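Local coordinates for hydrogenase expression/formation protein HypE (Desulfovibrio vulgaris subsp. vulgaris, PDB 2Z1U) that binds ATP with magnesium and, as a HypE-family maturation protein, probably uses the nucleotide in making the cyanide ligands of [NiFe] hydrogenases, at residues L51-D56 and T146-I151; G86-Y91 and E150-P155; R119-F124 and S198-R203. One frame throughout, in Å; residues are numbered along the deposited sequence.

Contact 1: L51-D56 and T146-I151; sequences LAMSTD and TGIGEI. With MG (magnesium ion), chain B; ATP (adenosine-5'-triphosphate), chain D.
Ala52 with Gly149 and Ser54 with Gly147 join two antiparallel strands through their flat peptide groups: Gly149 N meets Ala52 O, and Ser54 N meets Gly147 O, in the carbonyl plane, while Ala52 N is tilted 30° from the plane of Gly149 O. Leu51, Met53 and Thr55 share one sheet face with Thr146, Ile148 and Glu150; Ala52 and Ser54 lie on the other, where both residues opposite are glycines. The shortest bonds, Ala52 N to Gly149 O and Gly147 N to Ser54 O, are both 2.8 Å. Met53 CB lies 3.8 Å from Ile148 CD1; with CG anti to the backbone N (chi1 176°) and the chain extended beyond it, CE comes to 3.7 Å from Thr146 CG2. Thr55 OG1 and Thr146 OG1 share a 2.9 Å hydrogen bond, and Thr146 OG1 also bonds Thr146 of the second subunit. Farther along the same strand, Asp56 OD1 binds magnesium at 2.0 Å; three ATP phosphate oxygens, a water and Asp129 of the second subunit complete the site. Helix 70-83 covers Ser54, strand 87-99 flanks 146-151, and Leu51 and Met53 pair with a strand of the second subunit, consistent with an intersubunit beta barrel.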
# COMPACT_ATOMS: atom_id res chain seq x y z
N LEU A 51 17.28 3.71 1.97
CA LEU A 51 16.00 3.48 2.63
C LEU A 51 15.53 2.06 2.40
O LEU A 51 15.94 1.41 1.45
CB LEU A 51 14.94 4.46 2.13
CG LEU A 51 15.28 5.95 2.17
CD1 LEU A 51 14.20 6.72 1.49
CD2 LEU A 51 15.47 6.45 3.60
N ALA A 52 14.67 1.58 3.30
CA ALA A 52 14.02 0.30 3.13
C ALA A 52 12.50 0.51 2.99
O ALA A 52 11.91 1.27 3.76
CB ALA A 52 14.34 -0.60 4.29
N MET A 53 11.89 -0.14 2.00
CA MET A 53 10.46 -0.01 1.72
C MET A 53 9.78 -1.38 1.60
O MET A 53 10.26 -2.26 0.87
CB MET A 53 10.24 0.82 0.45
CG MET A 53 8.78 0.94 -0.01
SD MET A 53 8.61 1.76 -1.63
CE MET A 53 6.91 2.32 -1.58
N SER A 54 8.66 -1.54 2.29
CA SER A 54 7.89 -2.79 2.26
C SER A 54 6.39 -2.52 2.23
O SER A 54 5.93 -1.53 2.83
CB SER A 54 8.20 -3.59 3.54
OG SER A 54 7.47 -4.81 3.56
N THR A 55 5.63 -3.37 1.55
CA THR A 55 4.17 -3.27 1.62
C THR A 55 3.54 -4.63 1.99
O THR A 55 4.07 -5.66 1.62
CB THR A 55 3.54 -2.75 0.30
OG1 THR A 55 2.19 -2.37 0.54
CG2 THR A 55 3.55 -3.83 -0.83
N ASP A 56 2.41 -4.60 2.68
CA ASP A 56 1.66 -5.82 2.98
C ASP A 56 0.19 -5.49 3.11
O ASP A 56 -0.16 -4.46 3.67
CB ASP A 56 2.16 -6.48 4.29
CG ASP A 56 3.28 -7.47 4.05
OD1 ASP A 56 2.99 -8.50 3.41
OD2 ASP A 56 4.42 -7.26 4.51
N THR A 146 2.18 0.40 3.93
CA THR A 146 3.52 0.43 3.33
C THR A 146 4.41 1.20 4.32
O THR A 146 4.00 2.22 4.87
CB THR A 146 3.47 1.11 1.95
OG1 THR A 146 2.54 0.40 1.12
CG2 THR A 146 4.83 1.14 1.26
N GLY A 147 5.61 0.68 4.52
CA GLY A 147 6.52 1.27 5.46
C GLY A 147 7.76 1.76 4.76
O GLY A 147 8.25 1.15 3.79
N ILE A 148 8.29 2.86 5.29
CA ILE A 148 9.55 3.39 4.83
C ILE A 148 10.46 3.66 6.03
O ILE A 148 10.05 4.27 7.02
CB ILE A 148 9.34 4.65 3.93
CG1 ILE A 148 10.64 5.02 3.20
CG2 ILE A 148 8.80 5.84 4.72
CD1 ILE A 148 10.70 4.38 1.82
N GLY A 149 11.71 3.23 5.91
CA GLY A 149 12.69 3.39 6.97
C GLY A 149 14.09 3.68 6.48
O GLY A 149 14.41 3.48 5.31
N GLU A 150 14.94 4.12 7.40
CA GLU A 150 16.32 4.46 7.12
C GLU A 150 17.23 3.26 7.43
O GLU A 150 17.24 2.76 8.56
CB GLU A 150 16.71 5.71 7.93
CG GLU A 150 15.87 6.93 7.53
CD GLU A 150 15.86 8.06 8.56
OE1 GLU A 150 15.63 7.78 9.77
OE2 GLU A 150 16.07 9.22 8.15
N ILE A 151 17.98 2.78 6.45
CA ILE A 151 18.89 1.66 6.69
C ILE A 151 20.02 2.08 7.63
O ILE A 151 20.59 3.18 7.48
CB ILE A 151 19.39 0.98 5.39
CG1 ILE A 151 18.22 0.24 4.72
CG2 ILE A 151 20.51 -0.02 5.69
CD1 ILE A 151 18.41 -0.08 3.27
MG MG B . 3.92 -9.85 2.24
PG ATP D . 3.99 -12.23 4.42
O1G ATP D . 3.22 -11.44 3.35
O2G ATP D . 3.67 -13.69 4.37
O3G ATP D . 3.93 -11.64 5.82
PB ATP D . 6.54 -11.09 3.61
O1B ATP D . 5.65 -9.85 3.40
O2B ATP D . 7.77 -10.93 4.45
O3B ATP D . 5.57 -12.27 4.08
PA ATP D . 6.10 -11.94 0.92
O1A ATP D . 5.92 -13.46 0.97
O2A ATP D . 4.79 -11.20 0.92
O3A ATP D . 7.09 -11.51 2.15
O5' ATP D . 7.02 -11.49 -0.27
C5' ATP D . 8.17 -12.25 -0.68
C4' ATP D . 8.89 -11.43 -1.72
O4' ATP D . 8.04 -11.39 -2.88
C3' ATP D . 9.11 -9.99 -1.29
O3' ATP D . 10.39 -9.56 -1.78
C2' ATP D . 8.01 -9.20 -2.00
O2' ATP D . 8.48 -7.89 -2.33
C1' ATP D . 7.75 -10.03 -3.27
N9 ATP D . 6.34 -9.99 -3.74
C8 ATP D . 5.28 -10.61 -3.21
N7 ATP D . 4.16 -10.34 -3.93
C5 ATP D . 4.54 -9.49 -4.90
C6 ATP D . 3.86 -8.79 -6.01
N6 ATP D . 2.52 -8.94 -6.18
N1 ATP D . 4.60 -8.02 -6.81
C2 ATP D . 5.92 -7.84 -6.66
N3 ATP D . 6.60 -8.47 -5.67
C4 ATP D . 5.96 -9.28 -4.79
O HOH W 1 4.82 -8.41 1.24

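Contact 2: G86-Y91 and E150-P155; sequences GARPRY and EILVDP
Arg88 and Glu150 form the hydrogen-bonded pair, with Arg88 N 2.8 Å from Glu150 O and Glu150 N returning a bond to Arg88 O. The close packing belongs to the buried residues next to them, Gly86 and Ala87. Ala87 CB packs 3.9 Å from Ile151 CG1, and Leu152 N reaches Gly86 O at 2.9 Å just as the second strand gives way to loop. At Gly86, which has positive phi, a CB would come close to Val153 CG2, which suits a residue without a side chain. The more open side is carried by long charged chains. The Arg90 chain is bent at chi2 and chi3 (-70° and -46°), with CD 3.4 Å from Glu150 OE1, and NH1 lies 3.1 Å from Glu150 OE1, a salt bridge in which the oxygen lies near the guanidinium plane but is met from above the carboxylate plane. Arg88 NH1 stays 4.5 Å from Glu150 OE1, and a water bridges the two atoms. Leu152 CD2 sits over one face of the Arg88 guanidinium, toward its rim, 3.6 Å from NH2, and the two side chains cross at about a right angle. Arg88 NE is paired with Glu206 of helix 202-212, against which Leu152 also packs, while Glu150 OE2 accepts a bond from Thr48 N. Beyond the regular pairing, Arg90 and Tyr91 both face Ile148, a classic beta bulge in the central strand pair of the AIR synthase-related N-terminal sheet.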
# COMPACT_ATOMS: atom_id res chain seq x y z
N GLY A 86 17.41 -4.29 8.39
CA GLY A 86 18.34 -3.58 9.26
C GLY A 86 18.10 -2.09 9.19
O GLY A 86 19.05 -1.30 9.25
N ALA A 87 16.83 -1.71 9.07
CA ALA A 87 16.43 -0.32 8.95
C ALA A 87 15.58 0.15 10.12
O ALA A 87 14.98 -0.66 10.83
CB ALA A 87 15.69 -0.09 7.63
N ARG A 88 15.56 1.47 10.33
CA ARG A 88 14.73 2.11 11.33
C ARG A 88 13.45 2.58 10.61
O ARG A 88 13.50 3.52 9.84
CB ARG A 88 15.50 3.31 11.93
CG ARG A 88 14.73 4.13 12.94
CD ARG A 88 15.56 5.34 13.36
NE ARG A 88 16.74 4.91 14.11
CZ ARG A 88 17.90 5.57 14.14
NH1 ARG A 88 18.04 6.71 13.47
NH2 ARG A 88 18.91 5.11 14.87
N PRO A 89 12.30 1.91 10.86
CA PRO A 89 11.04 2.37 10.25
C PRO A 89 10.67 3.74 10.80
O PRO A 89 10.87 4.00 11.99
CB PRO A 89 10.01 1.32 10.70
CG PRO A 89 10.82 0.14 11.17
CD PRO A 89 12.10 0.70 11.69
N ARG A 90 10.16 4.60 9.93
CA ARG A 90 9.84 5.96 10.30
C ARG A 90 8.38 6.28 10.00
O ARG A 90 7.69 6.89 10.84
CB ARG A 90 10.73 6.95 9.54
CG ARG A 90 12.23 6.83 9.86
CD ARG A 90 12.56 7.31 11.27
NE ARG A 90 11.93 8.58 11.61
CZ ARG A 90 12.37 9.77 11.18
NH1 ARG A 90 13.43 9.85 10.39
NH2 ARG A 90 11.73 10.89 11.55
N TYR A 91 7.94 5.90 8.80
CA TYR A 91 6.66 6.39 8.25
C TYR A 91 5.88 5.31 7.55
O TYR A 91 6.45 4.53 6.78
CB TYR A 91 6.90 7.54 7.26
CG TYR A 91 7.62 8.73 7.88
CD1 TYR A 91 7.06 9.43 8.95
CD2 TYR A 91 8.86 9.15 7.39
CE1 TYR A 91 7.70 10.52 9.53
CE2 TYR A 91 9.51 10.24 7.95
CZ TYR A 91 8.93 10.92 9.02
OH TYR A 91 9.58 11.99 9.59
N GLU A 150 14.94 4.12 7.40
CA GLU A 150 16.32 4.46 7.12
C GLU A 150 17.23 3.26 7.43
O GLU A 150 17.24 2.76 8.56
CB GLU A 150 16.71 5.71 7.93
CG GLU A 150 15.87 6.93 7.53
CD GLU A 150 15.86 8.06 8.56
OE1 GLU A 150 15.63 7.78 9.77
OE2 GLU A 150 16.07 9.22 8.15
N ILE A 151 17.98 2.78 6.45
CA ILE A 151 18.89 1.66 6.69
C ILE A 151 20.02 2.08 7.63
O ILE A 151 20.59 3.18 7.48
CB ILE A 151 19.39 0.98 5.39
CG1 ILE A 151 18.22 0.24 4.72
CG2 ILE A 151 20.51 -0.02 5.69
CD1 ILE A 151 18.41 -0.08 3.27
N LEU A 152 20.29 1.23 8.62
CA LEU A 152 21.18 1.56 9.73
C LEU A 152 22.62 1.07 9.55
O LEU A 152 23.52 1.54 10.23
CB LEU A 152 20.62 1.03 11.06
CG LEU A 152 19.27 1.57 11.52
CD1 LEU A 152 18.71 0.69 12.64
CD2 LEU A 152 19.37 3.03 11.97
N VAL A 153 22.82 0.11 8.65
CA VAL A 153 24.14 -0.53 8.50
C VAL A 153 24.45 -0.92 7.07
O VAL A 153 23.55 -1.16 6.27
CB VAL A 153 24.27 -1.82 9.37
CG1 VAL A 153 24.51 -1.47 10.82
CG2 VAL A 153 23.07 -2.75 9.20
N ASP A 154 25.75 -0.97 6.76
CA ASP A 154 26.23 -1.51 5.49
C ASP A 154 27.44 -2.41 5.75
O ASP A 154 28.42 -1.97 6.34
CB ASP A 154 26.59 -0.37 4.52
CG ASP A 154 26.62 -0.83 3.07
OD1 ASP A 154 27.52 -1.62 2.70
OD2 ASP A 154 25.76 -0.39 2.28
N PRO A 155 27.36 -3.70 5.33
CA PRO A 155 26.20 -4.31 4.68
C PRO A 155 25.02 -4.55 5.63
O PRO A 155 25.21 -4.78 6.83
CB PRO A 155 26.75 -5.65 4.16
CG PRO A 155 27.89 -5.95 5.05
CD PRO A 155 28.48 -4.64 5.47
O HOH W 2 15.65 8.74 12.61

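Contact 3: R119-F124 and S198-R203; sequences REAGVF and SASLNR
Asn202 and Arg203, in the first turn of helix 202-212, donate side-chain hydrogen bonds to Ala121 and Glu120 at the C-terminal end of helix 104-121, which closes in a Schellman motif at Gly122. Asn202 ND2 lies 2.8 Å from Ala121 O, in the carbonyl plane and on a lone pair, although the N-H...O angle is bent to 139°. The Asn202 side chain leaves its backbone toward the other helix, with CG between the backbone N and the carbonyl carbon (chi1 57°). Arg203 takes the preceding carbonyl: NH2 is 2.9 Å from Glu120 O, approaching from above the carbonyl plane, and NE adds a weak bond to the same oxygen. The Arg203 chain runs extended from CG to NE, spanning the distance to the other helix. Two successive carbonyls in the last turn thus gain donors from another element, and the partial negative charge of a helix C-terminus would probably suit the guanidinium. Gly122 adopts the positive phi of the motif, and its N bonds back to Arg119 O at 3.1 Å, one of the two bonds into the last turn.

The packing is slight. Ser200 packs on Ala121, CB to CB 4.0 Å, and Asn202 OD1 stands at 4.0 Å from Ala121 CB. The loop leading into helix 202-212 is also held by Asn80 of helix 70-83, which bonds both Ala199 O and Leu201 N, Leu201 being the N-cap residue. Since the two segments lie in the regions related to the N-terminal and C-terminal AIR synthase domains, this surface contact joins the two halves of the chain. Arg203 also touches a crystal neighbour, which may influence its conformation. The closest packing distance to Ala121 CB is that of the Ser200 hydroxyl, OG at 3.5 Å.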
# COMPACT_ATOMS: atom_id res chain seq x y z
N ARG A 119 2.32 4.72 17.60
CA ARG A 119 2.94 5.48 18.70
C ARG A 119 3.98 4.65 19.43
O ARG A 119 5.07 5.14 19.70
CB ARG A 119 1.91 5.96 19.72
CG ARG A 119 1.10 7.13 19.27
CD ARG A 119 0.12 7.58 20.35
NE ARG A 119 -1.17 7.70 19.69
CZ ARG A 119 -2.25 6.97 19.97
NH1 ARG A 119 -2.24 6.11 20.98
NH2 ARG A 119 -3.36 7.16 19.25
N GLU A 120 3.61 3.42 19.77
CA GLU A 120 4.49 2.51 20.51
C GLU A 120 5.72 2.14 19.71
O GLU A 120 6.81 2.00 20.28
CB GLU A 120 3.72 1.25 20.95
CG GLU A 120 2.59 1.61 21.94
CD GLU A 120 1.97 0.42 22.67
OE1 GLU A 120 2.20 -0.73 22.24
OE2 GLU A 120 1.25 0.66 23.68
N ALA A 121 5.56 1.99 18.40
CA ALA A 121 6.68 1.74 17.50
C ALA A 121 7.53 2.97 17.16
O ALA A 121 8.58 2.84 16.53
CB ALA A 121 6.21 1.00 16.21
N GLY A 122 7.07 4.17 17.54
CA GLY A 122 7.81 5.40 17.23
C GLY A 122 7.73 5.77 15.76
O GLY A 122 8.67 6.32 15.19
N VAL A 123 6.57 5.49 15.18
CA VAL A 123 6.32 5.61 13.76
C VAL A 123 5.07 6.52 13.56
O VAL A 123 4.22 6.61 14.43
CB VAL A 123 6.18 4.13 13.22
CG1 VAL A 123 4.85 3.82 12.57
CG2 VAL A 123 7.40 3.70 12.40
N PHE A 124 4.98 7.21 12.43
CA PHE A 124 3.77 7.94 12.11
C PHE A 124 3.10 7.41 10.86
O PHE A 124 3.76 7.05 9.90
CB PHE A 124 4.06 9.43 11.89
CG PHE A 124 4.41 10.16 13.16
CD1 PHE A 124 3.42 10.47 14.08
CD2 PHE A 124 5.73 10.49 13.45
CE1 PHE A 124 3.72 11.14 15.27
CE2 PHE A 124 6.06 11.15 14.64
CZ PHE A 124 5.05 11.49 15.55
N SER A 198 1.29 -10.53 17.99
CA SER A 198 1.41 -9.29 17.21
C SER A 198 2.15 -8.24 18.02
O SER A 198 1.67 -7.78 19.07
CB SER A 198 0.04 -8.78 16.77
OG SER A 198 0.15 -7.65 15.91
N ALA A 199 3.35 -7.90 17.57
CA ALA A 199 4.19 -6.95 18.29
C ALA A 199 5.24 -6.40 17.35
O ALA A 199 5.70 -7.08 16.44
CB ALA A 199 4.87 -7.62 19.53
N SER A 200 5.63 -5.17 17.62
CA SER A 200 6.66 -4.45 16.89
C SER A 200 8.06 -4.85 17.34
O SER A 200 8.35 -4.83 18.53
CB SER A 200 6.47 -2.93 17.12
OG SER A 200 5.66 -2.44 16.08
N LEU A 201 8.93 -5.15 16.38
CA LEU A 201 10.28 -5.64 16.65
C LEU A 201 11.38 -4.67 16.26
O LEU A 201 12.56 -5.00 16.33
CB LEU A 201 10.51 -6.98 15.91
CG LEU A 201 9.55 -8.15 16.23
CD1 LEU A 201 9.88 -9.35 15.33
CD2 LEU A 201 9.62 -8.50 17.71
N ASN A 202 11.00 -3.45 15.87
CA ASN A 202 11.99 -2.45 15.43
C ASN A 202 13.06 -2.11 16.47
O ASN A 202 14.23 -1.89 16.11
CB ASN A 202 11.31 -1.18 14.87
CG ASN A 202 10.36 -0.52 15.85
OD1 ASN A 202 9.54 -1.17 16.48
ND2 ASN A 202 10.46 0.79 15.96
N ARG A 203 12.66 -2.02 17.74
CA ARG A 203 13.59 -1.66 18.81
C ARG A 203 14.63 -2.78 19.07
O ARG A 203 15.81 -2.49 19.22
CB ARG A 203 12.84 -1.26 20.08
CG ARG A 203 12.00 0.04 19.87
CD ARG A 203 11.13 0.39 21.05
NE ARG A 203 10.14 1.41 20.65
CZ ARG A 203 10.28 2.72 20.81
NH1 ARG A 203 11.35 3.23 21.40
NH2 ARG A 203 9.31 3.55 20.41

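Contacts 1 and 2 belong to one sheet and share Glu150 and Ile151, with strand 141-151 paired to 50-58 in the first and to 87-99 in the second. Contact 1 is buried, rests on backbone pairing and apolar or hydroxyl side chains, and runs into the metal site and the dimer interface. Contact 2 is partly buried, and its outer side is given to arginines, a carboxylate and water. Contact 3 lies at the surface, joins helix ends rather than strands, and relies on side chains donating to main-chain carbonyls. It still meets contact 2, where Pro89 packs on Asn202 and Val123, but does not touch contact 1.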